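Local coordinates for putative xanthine dehydrogenase YAGS fad-binding subunit (Escherichia coli, PDB 5G5G), which probably forms the large molybdenum-binding subunit of a three-chain periplasmic aldehyde oxidase, holding the pterin cytosine dinucleotide cofactor at which aldehydes would be oxidised, at residues T463-I468 with P501-S506; H589-G594 with R605-V610; A79-S84 with L114-T119. All coordinates share one frame; numbering follows the deposited sequence.

Contact 1. Residues T463-I468 with P501-S506. With MCN (pterin cytosine dinucleotide), chain Y.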
loop_
_atom_site.group_PDB
_atom_site.type_symbol
_atom_site.label_atom_id
_atom_site.label_comp_id
_atom_site.label_asym_id
_atom_site.label_seq_id
_atom_site.Cartn_x
_atom_site.Cartn_y
_atom_site.Cartn_z
ATOM N N THR C 463 -7.569 2.756 28.145
ATOM C CA THR C 463 -7.491 1.327 27.834
ATOM C C THR C 463 -6.315 1.082 26.873
ATOM O O THR C 463 -5.960 1.962 26.102
ATOM C CB THR C 463 -8.838 0.833 27.269
ATOM O OG1 THR C 463 -8.745 -0.551 26.939
ATOM C CG2 THR C 463 -9.284 1.673 26.036
ATOM N N ASP C 464 -5.728 -0.098 26.888
ATOM C CA ASP C 464 -4.609 -0.351 25.976
ATOM C C ASP C 464 -5.042 -0.680 24.520
ATOM O O ASP C 464 -4.207 -0.997 23.648
ATOM C CB ASP C 464 -3.678 -1.441 26.519
ATOM C CG ASP C 464 -4.152 -2.870 26.240
ATOM O OD1 ASP C 464 -5.296 -3.079 25.723
ATOM O OD2 ASP C 464 -3.392 -3.824 26.577
ATOM N N MET C 465 -6.336 -0.621 24.267
ATOM C CA MET C 465 -6.830 -0.729 22.892
ATOM C C MET C 465 -6.128 0.217 21.942
ATOM O O MET C 465 -5.736 1.310 22.343
ATOM C CB MET C 465 -8.329 -0.443 22.871
ATOM C CG MET C 465 -8.961 -0.588 21.521
ATOM S SD MET C 465 -8.800 -2.261 20.846
ATOM C CE MET C 465 -9.494 -1.961 19.267
ATOM N N THR C 466 -5.937 -0.224 20.714
ATOM C CA THR C 466 -5.295 0.585 19.665
ATOM C C THR C 466 -6.294 1.143 18.667
ATOM O O THR C 466 -7.437 0.596 18.465
ATOM C CB THR C 466 -4.230 -0.256 18.925
ATOM O OG1 THR C 466 -4.833 -1.495 18.478
ATOM C CG2 THR C 466 -3.087 -0.533 19.833
ATOM N N ASP C 467 -5.853 2.225 18.038
ATOM C CA ASP C 467 -6.549 2.846 16.910
ATOM C C ASP C 467 -5.583 2.821 15.792
ATOM O O ASP C 467 -4.618 3.591 15.773
ATOM C CB ASP C 467 -7.046 4.281 17.218
ATOM C CG ASP C 467 -8.027 4.798 16.161
ATOM O OD1 ASP C 467 -7.877 4.362 14.974
ATOM O OD2 ASP C 467 -8.931 5.583 16.548
ATOM N N ILE C 468 -5.802 1.903 14.835
ATOM C CA ILE C 468 -4.838 1.677 13.718
ATOM C C ILE C 468 -5.342 2.385 12.463
ATOM O O ILE C 468 -4.912 2.074 11.353
ATOM C CB ILE C 468 -4.589 0.186 13.514
ATOM C CG1 ILE C 468 -5.911 -0.556 13.118
ATOM C CG2 ILE C 468 -4.023 -0.446 14.784
ATOM C CD1 ILE C 468 -5.774 -2.029 12.903
ATOM N N PRO C 501 -5.585 -0.540 31.243
ATOM C CA PRO C 501 -6.113 -1.895 31.320
ATOM C C PRO C 501 -6.071 -2.670 30.029
ATOM O O PRO C 501 -6.101 -2.076 28.935
ATOM C CB PRO C 501 -7.584 -1.664 31.745
ATOM C CG PRO C 501 -7.503 -0.460 32.606
ATOM C CD PRO C 501 -6.478 0.423 31.907
ATOM N N VAL C 502 -5.983 -3.983 30.152
ATOM C CA VAL C 502 -5.879 -4.867 28.994
ATOM C C VAL C 502 -7.196 -4.977 28.206
ATOM O O VAL C 502 -8.241 -5.461 28.724
ATOM C CB VAL C 502 -5.403 -6.271 29.413
ATOM C CG1 VAL C 502 -5.338 -7.221 28.219
ATOM C CG2 VAL C 502 -4.017 -6.175 30.080
ATOM N N SER C 503 -7.159 -4.505 26.969
ATOM C CA SER C 503 -8.217 -4.755 25.987
ATOM C C SER C 503 -7.947 -5.989 25.137
ATOM O O SER C 503 -6.869 -6.585 25.210
ATOM C CB SER C 503 -8.322 -3.535 25.060
ATOM O OG SER C 503 -7.307 -3.570 24.089
ATOM N N ALA C 504 -8.884 -6.305 24.258
ATOM C CA ALA C 504 -8.660 -7.383 23.287
ATOM C C ALA C 504 -7.783 -6.975 22.098
ATOM O O ALA C 504 -7.413 -7.836 21.308
ATOM C CB ALA C 504 -9.968 -7.955 22.778
ATOM N N GLY C 505 -7.432 -5.697 22.000
ATOM C CA GLY C 505 -6.669 -5.183 20.873
ATOM C C GLY C 505 -7.395 -5.120 19.548
ATOM O O GLY C 505 -8.598 -5.399 19.459
ATOM N N SER C 506 -6.649 -4.740 18.519
ATOM C CA SER C 506 -7.187 -4.632 17.162
ATOM C C SER C 506 -6.845 -5.856 16.329
ATOM O O SER C 506 -5.764 -5.969 15.804
ATOM C CB SER C 506 -6.663 -3.414 16.491
ATOM O OG SER C 506 -7.070 -2.217 17.109
HETATM N N1 MCN Y . -17.199 0.010 13.532
HETATM C C2 MCN Y . -18.408 0.781 13.842
HETATM N N3 MCN Y . -19.411 -0.287 14.276
HETATM C C4 MCN Y . -19.384 -1.609 14.280
HETATM C C5 MCN Y . -18.001 -2.147 14.036
HETATM C C6 MCN Y . -17.055 -1.354 13.626
HETATM O O2 MCN Y . -18.592 1.883 13.820
HETATM N N4 MCN Y . -20.328 -2.438 14.550
HETATM C "C1'" MCN Y . -16.186 0.847 12.909
HETATM C C2D MCN Y . -15.444 1.749 13.966
HETATM O "O2'" MCN Y . -14.941 2.920 13.328
HETATM C "C3'" MCN Y . -14.389 0.831 14.324
HETATM C C4D MCN Y . -13.840 0.050 13.045
HETATM O O4D MCN Y . -15.167 0.024 12.329
HETATM O "O3'" MCN Y . -13.186 1.366 14.983
HETATM C "C5'" MCN Y . -13.352 -1.276 13.057
HETATM O "O5'" MCN Y . -13.873 -2.063 14.102
HETATM P PA MCN Y . -13.743 -3.604 14.002
HETATM O O1A MCN Y . -14.074 -4.162 15.385
HETATM O O2A MCN Y . -14.440 -4.104 12.785
HETATM O O3A MCN Y . -12.097 -3.851 13.732
HETATM P PB MCN Y . -11.014 -3.876 14.883
HETATM O O1B MCN Y . -10.879 -5.232 15.426
HETATM O O2B MCN Y . -11.244 -2.731 15.814
HETATM O O3B MCN Y . -9.773 -3.448 14.017
HETATM C C10 MCN Y . -9.018 -4.490 13.264
HETATM C "C9'" MCN Y . -9.337 -4.531 11.811
HETATM C "C8'" MCN Y . -8.540 -5.808 11.199
HETATM S "S8'" MCN Y . -8.528 -7.277 12.005
HETATM C "C7'" MCN Y . -7.809 -5.557 10.228
HETATM S "S7'" MCN Y . -6.702 -6.781 9.541
HETATM C "C6'" MCN Y . -7.952 -4.270 9.359
HETATM C C7 MCN Y . -9.265 -3.534 9.909
HETATM O "O9'" MCN Y . -9.220 -3.323 11.262
HETATM N "N5'" MCN Y . -6.723 -3.423 9.797
HETATM C C4A MCN Y . -6.718 -1.961 9.473
HETATM N "N8'" MCN Y . -9.290 -2.191 9.292
HETATM C C4B MCN Y . -8.179 -1.425 9.283
HETATM N "N1'" MCN Y . -8.286 -0.107 8.839
HETATM C "C2'" MCN Y . -7.263 0.831 9.014
HETATM N "N2'" MCN Y . -7.342 2.006 8.606
HETATM N "N3'" MCN Y . -6.018 0.286 9.175
HETATM C "C4'" MCN Y . -5.633 -0.975 9.599
HETATM O "O4'" MCN Y . -4.542 -1.526 9.840
HETATM O O HOH W 1 -4.105 -5.522 24.412
#

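Contact 2. Residues H589-G594 with R605-V610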
loop_
_atom_site.group_PDB
_atom_site.type_symbol
_atom_site.label_atom_id
_atom_site.label_comp_id
_atom_site.label_asym_id
_atom_site.label_seq_id
_atom_site.Cartn_x
_atom_site.Cartn_y
_atom_site.Cartn_z
ATOM N N HIS C 589 -21.736 -7.580 -2.271
ATOM C CA HIS C 589 -20.882 -6.721 -3.060
ATOM C C HIS C 589 -21.272 -6.734 -4.505
ATOM O O HIS C 589 -21.373 -7.828 -5.102
ATOM C CB HIS C 589 -19.444 -7.202 -2.971
ATOM C CG HIS C 589 -18.827 -6.990 -1.635
ATOM N ND1 HIS C 589 -18.532 -5.735 -1.146
ATOM C CD2 HIS C 589 -18.515 -7.860 -0.655
ATOM C CE1 HIS C 589 -18.017 -5.851 0.060
ATOM N NE2 HIS C 589 -18.005 -7.127 0.386
ATOM N N PHE C 590 -21.484 -5.535 -5.066
ATOM C CA PHE C 590 -21.968 -5.356 -6.452
ATOM C C PHE C 590 -21.001 -4.424 -7.166
ATOM O O PHE C 590 -20.677 -3.365 -6.619
ATOM C CB PHE C 590 -23.389 -4.751 -6.493
ATOM C CG PHE C 590 -24.448 -5.662 -6.002
ATOM C CD1 PHE C 590 -24.682 -5.781 -4.631
ATOM C CD2 PHE C 590 -25.204 -6.447 -6.894
ATOM C CE1 PHE C 590 -25.652 -6.652 -4.165
ATOM C CE2 PHE C 590 -26.212 -7.268 -6.430
ATOM C CZ PHE C 590 -26.414 -7.411 -5.042
ATOM N N VAL C 591 -20.455 -4.848 -8.308
ATOM C CA VAL C 591 -19.426 -4.102 -9.019
ATOM C C VAL C 591 -19.729 -3.979 -10.494
ATOM O O VAL C 591 -20.216 -4.938 -11.123
ATOM C CB VAL C 591 -18.048 -4.825 -8.898
ATOM C CG1 VAL C 591 -17.014 -4.131 -9.753
ATOM C CG2 VAL C 591 -17.634 -4.921 -7.444
ATOM N N GLU C 592 -19.442 -2.804 -11.041
ATOM C CA GLU C 592 -19.441 -2.598 -12.475
ATOM C C GLU C 592 -18.009 -2.334 -12.904
ATOM O O GLU C 592 -17.316 -1.479 -12.272
ATOM C CB GLU C 592 -20.392 -1.440 -12.857
ATOM C CG GLU C 592 -20.413 -1.101 -14.346
ATOM C CD GLU C 592 -21.273 0.119 -14.650
ATOM O OE1 GLU C 592 -22.467 0.115 -14.371
ATOM O OE2 GLU C 592 -20.754 1.082 -15.221
ATOM N N VAL C 593 -17.527 -3.065 -13.916
ATOM C CA VAL C 593 -16.176 -2.862 -14.413
ATOM C C VAL C 593 -16.178 -2.522 -15.876
ATOM O O VAL C 593 -17.155 -2.833 -16.603
ATOM C CB VAL C 593 -15.273 -4.097 -14.303
ATOM C CG1 VAL C 593 -15.135 -4.446 -12.872
ATOM C CG2 VAL C 593 -15.840 -5.273 -15.114
ATOM N N GLY C 594 -15.073 -1.923 -16.330
ATOM C CA GLY C 594 -14.860 -1.751 -17.747
ATOM C C GLY C 594 -13.599 -2.548 -18.091
ATOM O O GLY C 594 -12.640 -2.554 -17.309
ATOM N N ARG C 605 -15.676 0.751 -12.403
ATOM C CA ARG C 605 -16.567 1.870 -12.654
ATOM C C ARG C 605 -17.484 2.281 -11.520
ATOM O O ARG C 605 -17.752 3.475 -11.386
ATOM C CB ARG C 605 -17.408 1.607 -13.880
ATOM C CG ARG C 605 -16.544 1.592 -15.141
ATOM C CD ARG C 605 -17.197 0.833 -16.279
ATOM N NE ARG C 605 -18.426 1.479 -16.761
ATOM C CZ ARG C 605 -18.516 2.307 -17.808
ATOM N NH1 ARG C 605 -17.462 2.622 -18.520
ATOM N NH2 ARG C 605 -19.701 2.782 -18.159
ATOM N N ARG C 606 -17.937 1.320 -10.707
ATOM C CA ARG C 606 -18.848 1.564 -9.619
ATOM C C ARG C 606 -18.771 0.371 -8.680
ATOM O O ARG C 606 -18.690 -0.778 -9.149
ATOM C CB ARG C 606 -20.246 1.697 -10.209
ATOM C CG ARG C 606 -21.301 2.157 -9.258
ATOM C CD ARG C 606 -22.530 2.586 -10.081
ATOM N NE ARG C 606 -22.952 1.667 -11.161
ATOM C CZ ARG C 606 -24.072 0.923 -11.163
ATOM N NH1 ARG C 606 -24.900 0.914 -10.141
ATOM N NH2 ARG C 606 -24.390 0.178 -12.197
ATOM N N MET C 607 -18.768 0.650 -7.368
ATOM C CA MET C 607 -18.854 -0.406 -6.350
ATOM C C MET C 607 -19.881 -0.067 -5.296
ATOM O O MET C 607 -19.953 1.080 -4.865
ATOM C CB MET C 607 -17.486 -0.620 -5.687
ATOM C CG MET C 607 -16.365 -0.892 -6.655
ATOM S SD MET C 607 -14.791 -1.029 -5.758
ATOM C CE MET C 607 -14.988 -2.600 -4.969
ATOM N N LEU C 608 -20.661 -1.086 -4.912
ATOM C CA LEU C 608 -21.613 -0.998 -3.814
ATOM C C LEU C 608 -21.344 -2.146 -2.851
ATOM O O LEU C 608 -21.199 -3.285 -3.276
ATOM C CB LEU C 608 -23.056 -1.051 -4.286
ATOM C CG LEU C 608 -24.137 -1.152 -3.200
ATOM C CD1 LEU C 608 -24.178 0.093 -2.333
ATOM C CD2 LEU C 608 -25.502 -1.411 -3.828
ATOM N N ALA C 609 -21.262 -1.856 -1.568
ATOM C CA ALA C 609 -21.271 -2.885 -0.511
ATOM C C ALA C 609 -22.494 -2.669 0.395
ATOM O O ALA C 609 -22.693 -1.567 0.919
ATOM C CB ALA C 609 -20.021 -2.809 0.325
ATOM N N VAL C 610 -23.269 -3.722 0.606
ATOM C CA VAL C 610 -24.307 -3.702 1.590
ATOM C C VAL C 610 -23.920 -4.680 2.718
ATOM O O VAL C 610 -23.758 -5.882 2.486
ATOM C CB VAL C 610 -25.691 -4.045 0.992
ATOM C CG1 VAL C 610 -26.770 -3.930 2.057
ATOM C CG2 VAL C 610 -26.044 -3.148 -0.226
HETATM O O HOH W 2 -18.245 -3.710 -3.220
HETATM O O HOH W 3 -21.708 3.338 -13.736
#

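Contact 3. Residues A79-S84 with L114-T119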
loop_
_atom_site.group_PDB
_atom_site.type_symbol
_atom_site.label_atom_id
_atom_site.label_comp_id
_atom_site.label_asym_id
_atom_site.label_seq_id
_atom_site.Cartn_x
_atom_site.Cartn_y
_atom_site.Cartn_z
ATOM N N ALA C 79 27.919 0.476 17.922
ATOM C CA ALA C 79 27.979 -0.981 18.128
ATOM C C ALA C 79 27.313 -1.690 16.947
ATOM O O ALA C 79 26.593 -1.080 16.148
ATOM C CB ALA C 79 27.221 -1.352 19.397
ATOM N N VAL C 80 27.548 -3.007 16.869
ATOM C CA VAL C 80 26.802 -3.833 15.926
ATOM C C VAL C 80 26.221 -5.014 16.704
ATOM O O VAL C 80 26.983 -5.764 17.325
ATOM C CB VAL C 80 27.713 -4.381 14.780
ATOM C CG1 VAL C 80 26.877 -5.171 13.778
ATOM C CG2 VAL C 80 28.448 -3.214 14.109
ATOM N N ILE C 81 24.908 -5.163 16.661
ATOM C CA ILE C 81 24.192 -6.240 17.342
ATOM C C ILE C 81 24.088 -7.442 16.426
ATOM O O ILE C 81 23.712 -7.272 15.267
ATOM C CB ILE C 81 22.781 -5.816 17.734
ATOM C CG1 ILE C 81 22.824 -4.446 18.424
ATOM C CG2 ILE C 81 22.102 -6.892 18.592
ATOM C CD1 ILE C 81 23.807 -4.277 19.528
ATOM N N THR C 82 24.363 -8.637 16.963
ATOM C CA THR C 82 24.236 -9.891 16.226
ATOM C C THR C 82 23.633 -10.959 17.112
ATOM O O THR C 82 23.606 -10.778 18.302
ATOM C CB THR C 82 25.621 -10.403 15.784
ATOM O OG1 THR C 82 26.399 -10.767 16.941
ATOM C CG2 THR C 82 26.375 -9.326 15.038
ATOM N N ALA C 83 23.208 -12.087 16.535
ATOM C CA ALA C 83 22.719 -13.213 17.377
ATOM C C ALA C 83 23.782 -13.655 18.314
ATOM O O ALA C 83 23.528 -13.953 19.502
ATOM C CB ALA C 83 22.241 -14.388 16.537
ATOM N N SER C 84 25.021 -13.698 17.808
ATOM C CA SER C 84 26.116 -14.140 18.564
ATOM C C SER C 84 26.401 -13.253 19.792
ATOM O O SER C 84 26.799 -13.772 20.854
ATOM C CB SER C 84 27.336 -14.235 17.637
ATOM O OG SER C 84 28.346 -14.769 18.323
ATOM N N LEU C 114 22.281 -5.530 13.425
ATOM C CA LEU C 114 21.822 -4.134 13.501
ATOM C C LEU C 114 23.019 -3.258 13.780
ATOM O O LEU C 114 23.713 -3.476 14.759
ATOM C CB LEU C 114 20.782 -3.929 14.612
ATOM C CG LEU C 114 20.220 -2.494 14.702
ATOM C CD1 LEU C 114 18.990 -2.378 13.813
ATOM C CD2 LEU C 114 19.921 -2.106 16.138
ATOM N N VAL C 115 23.286 -2.285 12.904
ATOM C CA VAL C 115 24.356 -1.330 13.200
ATOM C C VAL C 115 23.731 -0.107 13.860
ATOM O O VAL C 115 22.760 0.424 13.308
ATOM C CB VAL C 115 25.075 -0.878 11.926
ATOM C CG1 VAL C 115 26.156 0.132 12.245
ATOM C CG2 VAL C 115 25.683 -2.058 11.187
ATOM N N VAL C 116 24.282 0.338 14.993
ATOM C CA VAL C 116 23.798 1.472 15.751
ATOM C C VAL C 116 24.816 2.581 15.551
ATOM O O VAL C 116 26.019 2.351 15.742
ATOM C CB VAL C 116 23.766 1.110 17.262
ATOM C CG1 VAL C 116 23.249 2.271 18.078
ATOM C CG2 VAL C 116 22.891 -0.102 17.451
ATOM N N ALA C 117 24.356 3.749 15.114
ATOM C CA ALA C 117 25.240 4.890 14.893
ATOM C C ALA C 117 24.592 6.221 15.333
ATOM O O ALA C 117 23.428 6.282 15.656
ATOM C CB ALA C 117 25.620 4.948 13.433
ATOM N N GLU C 118 25.390 7.273 15.296
ATOM C CA GLU C 118 25.008 8.588 15.793
ATOM C C GLU C 118 23.944 9.247 14.911
ATOM O O GLU C 118 23.115 10.009 15.413
ATOM C CB GLU C 118 26.243 9.469 15.857
ATOM C CG GLU C 118 27.180 9.060 16.972
ATOM C CD GLU C 118 26.707 9.487 18.347
ATOM O OE1 GLU C 118 25.657 10.181 18.470
ATOM O OE2 GLU C 118 27.381 9.129 19.322
ATOM N N THR C 119 23.965 8.914 13.625
ATOM C CA THR C 119 23.011 9.449 12.673
ATOM C C THR C 119 22.463 8.353 11.785
ATOM O O THR C 119 23.118 7.315 11.568
ATOM C CB THR C 119 23.605 10.569 11.789
ATOM O OG1 THR C 119 24.623 10.014 10.961
ATOM C CG2 THR C 119 24.161 11.673 12.620
#

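Contact 1. Residues T463-I468 with P501-S506
Asp464 and Ser503 face each other where two loops of the molybdopterin cofactor-binding domain run alongside, 19° apart in direction. Ser503 opens an ST turn: its OG accepts from Gly505 N at 3.0 Å. The same hydroxyl of Ser503 donates to Asp464 OD1 at 2.6 Å and meets that oxygen nearly along its C-O axis. Ser503 N also gives to Asp464 OD1, at 2.7 Å, but from above the carboxylate, 46° out of its plane. Two donors thus grip one oxygen and limit how the carboxylate can turn. Asp464 CG sits between its backbone N and carbonyl carbon (chi1 82°), which brings the carboxylate up against Ser503. A water donates to both Asp464 OD2 and Ser503 O. The backbone adds Asp464 N to Pro501 O at 2.9 Å.

Further along, the bent chain of Met465 lays its SD beside Gly505 O, 3.4 Å away. Its methyl CE comes near Ser506 OG. Gly505 has positive phi, which favours glycine. Thr466 and Ser506 meet tip to tip, OG1 to OG, at 2.7 Å. Gln211 of the molybdenum pocket bonds to both residues: its backbone O to Thr466 OG1 and its side-chain NE2 to Ser506 O. Met465, Ile468 and Ser506 belong to the pterin cytosine dinucleotide pocket. There Ile468 CD1 lies 3.3 Å from the pterin oxygen O4'.

Contact 2. Residues H589-G594 with R605-V610
A classic beta bulge interrupts this antiparallel pairing: Arg605 and Arg606 both sit across from Glu592. Glu592 O accepts from Arg605 N at 2.8 Å and from Arg606 N at 3.3 Å, both on the same face of its carbonyl plane. The side chains repeat this two-to-one pattern. Glu592 CG is anti to the backbone N (chi1 177°), and the chain beyond it is extended, which carries the carboxylate out between the two arginines. Glu592 OE2 uses its anti lone pair for Arg605 NE, 2.8 Å away and in the guanidinium plane. Glu592 OE1 takes Arg606 NH2 at 2.9 Å, on its anti side but tilted out of the carboxylate plane. The carboxylate lies 29° from the Arg605 guanidinium plane and 80° from that of Arg606.

Away from the bulge the hairpin is regular. Phe590 and Leu608 form a hydrogen-bonded pair with two backbone bonds. On the other face, His589 ND1 rests 3.6 Å from Ala609 CB, and Val591 CG2 meets Met607 CG at 4.3 Å. Helices 698-710 and 619-638 pack on that face. Helix 401-412 packs over Phe590 and Leu608.

His433 also bonds to Glu592 OE1, Asp426 pairs with Arg605, and Phe412 takes Arg606 by its carbonyl and a cation-pi contact. With an alanine here in place of Glu592, the two arginines would probably keep their outer partners but lose the link between them, and His433 would lose this partner. The charges are therefore shared across a network, which probably favours an ionised Glu592.

Contact 3. Residues A79-S84 with L114-T119
Ala79 to Ile81 pair with Leu114 to Val116 as neighbouring antiparallel strands of the a/b hammerhead domain, their axes at 158°. Backbone hydrogen bonds join the strands at two pairs. Ile81 and Leu114 form one hydrogen-bonded pair: Ile81 N gives to Leu114 O at 2.8 Å, and Leu114 N returns a bond to Ile81 O at 2.9 Å. Ala79 and Val116 form the other. Val116 N reaches Ala79 O at 2.9 Å in an almost straight bond, while the return bond from Ala79 N to Val116 O is weak at 3.4 Å. Between them Val80 and Val115 are a non-hydrogen-bonded pair. Here Val80 CA makes a CA-H...O contact with Leu114 O at 3.3 Å, which gives that carbonyl a second donor.

Apolar contacts follow the alternation of the strands. Val80 and Val115 run alongside each other on one face. Both hold CG1 anti to the backbone N (chi1 -177° and 179°), which sets Val80 CG2 and Val115 CG2 against each other at 4.2 Å. On the other face Ile81 CB packs on Leu114 CB at 4.2 Å. Ile81 CG1 also makes a looser contact with Val116 CG2.

Thr82 and Thr119 each N-cap the helix that follows, 83-86 and 120-127, the first of them weakly bonded.

Strand 77-82 is outermost within this chain, and strand 111-117 continues the sheet to strand 49-55. Helix 250-262 packs over Ala79, Ile81, Leu114 and Val116; helix 120-127 touches Val115 from the other face.

Overall arrangement
The three contacts follow one another along the chain in the order 3, 1, 2, and none touches another. Contact 1 is the one at the cofactor: the Ile468 side chain lies about 6 Å from the molybdenum group and about 9 Å from an iron-sulfur cluster. Contact 2 lies in the same cofactor-binding domain, but on a beta hairpin, where contact 1 joins two loops. Its nearest atoms are about 18 Å from those of contact 1, and the His589 side chain is about 13 Å from the pterin cofactor. Contact 3 lies in the hammerhead region, with its centre about 32 Å from that of contact 1. Contacts 2 and 3 are farthest apart, about 50 Å between centres, on opposite sides of the chain's centre.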